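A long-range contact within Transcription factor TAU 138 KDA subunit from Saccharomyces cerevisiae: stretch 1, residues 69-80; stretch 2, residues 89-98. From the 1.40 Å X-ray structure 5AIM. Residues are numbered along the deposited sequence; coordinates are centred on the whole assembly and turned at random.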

# COMPACT_ATOMS: atom_id res chain seq x y z
N ALA A 69 5.26 -7.44 2.16
CA ALA A 69 5.49 -6.49 3.23
C ALA A 69 6.65 -6.92 4.11
O ALA A 69 6.81 -8.10 4.41
CB ALA A 69 4.22 -6.32 4.07
N ARG A 70 7.47 -5.96 4.52
CA ARG A 70 8.51 -6.28 5.49
C ARG A 70 9.04 -5.04 6.17
O ARG A 70 8.94 -3.94 5.63
CB ARG A 70 9.65 -7.08 4.83
CG ARG A 70 10.62 -6.27 3.98
CD ARG A 70 11.85 -7.10 3.63
NE ARG A 70 11.61 -7.96 2.47
CZ ARG A 70 12.33 -7.95 1.35
NH1 ARG A 70 13.37 -7.13 1.21
NH2 ARG A 70 12.01 -8.77 0.36
N THR A 71 9.60 -5.22 7.37
CA THR A 71 10.17 -4.11 8.11
C THR A 71 11.59 -3.87 7.63
O THR A 71 12.40 -4.80 7.56
CB THR A 71 10.18 -4.38 9.62
OG1 THR A 71 8.83 -4.59 10.07
CG2 THR A 71 10.79 -3.20 10.38
N GLU A 72 11.88 -2.63 7.27
CA GLU A 72 13.22 -2.22 6.91
C GLU A 72 13.98 -2.00 8.21
O GLU A 72 13.64 -1.10 8.98
CB GLU A 72 13.15 -0.94 6.07
CG GLU A 72 14.42 -0.61 5.33
CD GLU A 72 15.51 -0.11 6.26
OE1 GLU A 72 15.36 1.01 6.78
OE2 GLU A 72 16.50 -0.84 6.46
N PRO A 73 15.01 -2.82 8.48
CA PRO A 73 15.57 -2.86 9.84
C PRO A 73 16.32 -1.60 10.28
O PRO A 73 16.37 -1.31 11.48
CB PRO A 73 16.52 -4.07 9.78
CG PRO A 73 16.88 -4.20 8.35
CD PRO A 73 15.67 -3.78 7.58
N VAL A 74 16.91 -0.86 9.35
CA VAL A 74 17.70 0.31 9.74
C VAL A 74 16.78 1.43 10.22
O VAL A 74 17.04 2.03 11.27
CB VAL A 74 18.60 0.80 8.59
CG1 VAL A 74 19.27 2.13 8.94
CG2 VAL A 74 19.65 -0.25 8.25
N SER A 75 15.71 1.67 9.48
CA SER A 75 14.78 2.76 9.79
C SER A 75 13.59 2.32 10.63
O SER A 75 12.96 3.13 11.30
CB SER A 75 14.27 3.39 8.49
OG SER A 75 13.38 2.53 7.78
N GLY A 76 13.25 1.03 10.57
CA GLY A 76 12.09 0.51 11.27
C GLY A 76 10.77 0.79 10.55
O GLY A 76 9.70 0.51 11.09
N ARG A 77 10.84 1.33 9.34
CA ARG A 77 9.63 1.60 8.56
C ARG A 77 9.13 0.34 7.89
O ARG A 77 9.92 -0.56 7.60
CB ARG A 77 9.91 2.68 7.52
CG ARG A 77 10.05 4.06 8.13
CD ARG A 77 10.39 5.11 7.09
NE ARG A 77 11.74 4.92 6.57
CZ ARG A 77 12.54 5.91 6.18
NH1 ARG A 77 12.13 7.17 6.24
NH2 ARG A 77 13.75 5.63 5.72
N LYS A 78 7.82 0.25 7.65
CA LYS A 78 7.26 -0.90 6.96
C LYS A 78 7.23 -0.63 5.47
O LYS A 78 6.72 0.41 5.03
CB LYS A 78 5.85 -1.22 7.46
CG LYS A 78 5.36 -2.57 6.97
CD LYS A 78 4.03 -2.97 7.59
N ILE A 79 7.80 -1.54 4.70
CA ILE A 79 7.78 -1.47 3.24
C ILE A 79 6.71 -2.40 2.72
O ILE A 79 6.62 -3.56 3.15
CB ILE A 79 9.11 -1.94 2.61
CG1 ILE A 79 10.32 -1.37 3.34
CG2 ILE A 79 9.15 -1.56 1.14
CD1 ILE A 79 11.63 -2.01 2.91
N ILE A 80 5.90 -1.89 1.79
CA ILE A 80 5.03 -2.74 0.98
C ILE A 80 5.52 -2.70 -0.46
O ILE A 80 6.13 -1.71 -0.91
CB ILE A 80 3.53 -2.35 1.06
CG1 ILE A 80 3.31 -0.88 0.70
CG2 ILE A 80 3.00 -2.67 2.46
CD1 ILE A 80 1.84 -0.56 0.42
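Stretch 2 (89-98) AIQRYILKEK

A helix laid against a β-hairpin illustrates a common pattern: apolar side chains hold the middle of the contact, with polar groups around them. In this subunit of transcription factor TAU, stretch 1 supplies the hairpin. Its two strands run antiparallel, tied by the reciprocal backbone pair Arg70 N to Ile79 O (2.9 Å) and Ile79 N to Arg70 O (2.8 Å), and Glu72 N to Arg77 O (2.9 Å) continues the ladder toward the turn. There 73-75 take helical phi/psi, and Gly76 follows with a positive phi of 79°, a conformation that by itself favours glycine. Stretch 2 is helical through Lys96, and Glu97 is the first residue to leave helical phi/psi. The register gives its direction: Ile90 has its CA 8.6 Å from the CA of Ile79, whereas Ile94, one turn later, has its CA 7.9 Å from the CA of Glu72. The chain thus advances from the strands toward the turn.

The apolar contact rests on the i, i+4 spacing that places Ile90 and Ile94 on the same side of the helix. The CA-to-CB bond of Ile79 points toward the helix. CD1 of Ile79 lies 3.5 Å from CD1 of Ile94, in close van der Waals contact, and 4.5 Å from CG2 of Ile90. Glu72 lends its aliphatic portion to the same surface: CG of Glu72 packs 3.8 Å from CG2 of Ile94. Farther from the turn, NH1 of Arg70, a guanidinium nitrogen, approaches the methyl group CG2 of Ile90 at 4.1 Å.

Hydrogen bonding across the interface is sparse and falls just past the end of the helix. Arg77 NH2 donates to Glu97 O at 3.2 Å, with an N-H...acceptor angle of 135°. Glu97 lies just beyond the helix, and its carbonyl accepts this bond from the hairpin.

Glu72 shows how a buried carboxylate is accommodated. Glu72 OE2 accepts from Val74 N at 2.9 Å, while Glu72 OE1 accepts from Ser75 N at 2.8 Å and from Ser75 OG at 2.7 Å, so the acid braces the turn from within. Lys98 NZ stands 4.1 Å from Glu72 OE2, beyond salt-bridge range; water 1 links the two residues instead, donating to Glu72 OE1 at 2.6 Å and accepting a weak bond from Lys98 NZ at 3.1 Å. The same NZ of Lys98 lies 3.9 Å from CG2 of Val74, although poor order in this lysine makes these outer contacts less certain than the isoleucine packing.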

# COMPACT_ATOMS: atom_id res chain seq x y z
N ALA A 89 14.93 -3.26 -7.07
CA ALA A 89 14.08 -2.08 -6.96
C ALA A 89 13.79 -1.75 -5.49
O ALA A 89 13.79 -0.58 -5.10
CB ALA A 89 12.78 -2.31 -7.71
N ILE A 90 13.56 -2.78 -4.69
CA ILE A 90 13.29 -2.58 -3.28
C ILE A 90 14.50 -1.93 -2.61
O ILE A 90 14.38 -0.92 -1.91
CB ILE A 90 12.92 -3.91 -2.58
CG1 ILE A 90 11.61 -4.46 -3.15
CG2 ILE A 90 12.78 -3.72 -1.06
CD1 ILE A 90 11.26 -5.86 -2.68
N GLN A 91 15.68 -2.50 -2.85
CA GLN A 91 16.89 -1.95 -2.24
C GLN A 91 17.21 -0.55 -2.77
O GLN A 91 17.64 0.32 -2.01
CB GLN A 91 18.08 -2.89 -2.45
CG GLN A 91 17.95 -4.20 -1.68
CD GLN A 91 17.78 -4.00 -0.18
OE1 GLN A 91 18.24 -3.00 0.38
NE2 GLN A 91 17.11 -4.94 0.46
N ARG A 92 16.96 -0.32 -4.06
CA ARG A 92 17.15 1.02 -4.63
C ARG A 92 16.24 2.02 -3.92
O ARG A 92 16.67 3.13 -3.56
CB ARG A 92 16.89 1.03 -6.14
CG ARG A 92 18.15 0.80 -6.97
CD ARG A 92 17.91 1.05 -8.46
NE ARG A 92 17.26 -0.08 -9.12
CZ ARG A 92 15.96 -0.16 -9.42
NH1 ARG A 92 15.13 0.84 -9.12
NH2 ARG A 92 15.49 -1.24 -10.02
N TYR A 93 14.99 1.63 -3.71
CA TYR A 93 14.05 2.48 -2.98
C TYR A 93 14.53 2.73 -1.54
O TYR A 93 14.53 3.87 -1.07
CB TYR A 93 12.65 1.88 -3.00
CG TYR A 93 11.61 2.69 -2.25
CD1 TYR A 93 10.92 3.72 -2.87
CD2 TYR A 93 11.31 2.41 -0.92
CE1 TYR A 93 9.96 4.45 -2.18
CE2 TYR A 93 10.36 3.13 -0.23
CZ TYR A 93 9.69 4.15 -0.86
OH TYR A 93 8.75 4.87 -0.16
N ILE A 94 14.93 1.67 -0.83
CA ILE A 94 15.43 1.84 0.54
C ILE A 94 16.61 2.80 0.57
O ILE A 94 16.69 3.68 1.42
CB ILE A 94 15.84 0.48 1.16
CG1 ILE A 94 14.59 -0.37 1.40
CG2 ILE A 94 16.61 0.68 2.49
CD1 ILE A 94 14.90 -1.82 1.70
N LEU A 95 17.53 2.63 -0.38
CA LEU A 95 18.70 3.50 -0.46
C LEU A 95 18.31 4.95 -0.74
O LEU A 95 18.82 5.87 -0.11
CB LEU A 95 19.66 3.01 -1.54
CG LEU A 95 20.96 3.81 -1.68
CD1 LEU A 95 21.85 3.59 -0.46
CD2 LEU A 95 21.68 3.45 -2.96
N LYS A 96 17.40 5.15 -1.70
CA LYS A 96 16.96 6.49 -2.07
C LYS A 96 16.28 7.24 -0.91
O LYS A 96 16.48 8.44 -0.74
CB LYS A 96 16.02 6.43 -3.27
CG LYS A 96 15.45 7.78 -3.69
CD LYS A 96 14.72 7.69 -5.02
NZ LYS A 96 13.46 9.00 -6.75
N GLU A 97 15.49 6.52 -0.13
CA GLU A 97 14.71 7.11 0.95
C GLU A 97 15.46 7.08 2.28
O GLU A 97 14.89 7.37 3.33
CB GLU A 97 13.38 6.37 1.10
CG GLU A 97 12.53 6.38 -0.16
CD GLU A 97 11.91 7.73 -0.45
OE1 GLU A 97 11.67 8.49 0.51
OE2 GLU A 97 11.68 8.04 -1.64
N LYS A 98 16.75 6.73 2.23
CA LYS A 98 17.56 6.61 3.43
C LYS A 98 17.70 7.95 4.13
O LYS A 98 18.23 8.91 3.57
CB LYS A 98 18.95 6.07 3.07
CG LYS A 98 19.58 5.18 4.13
CE LYS A 98 19.87 2.80 4.90
NZ LYS A 98 19.43 1.38 4.73
O HOH W 1 16.98 2.81 5.86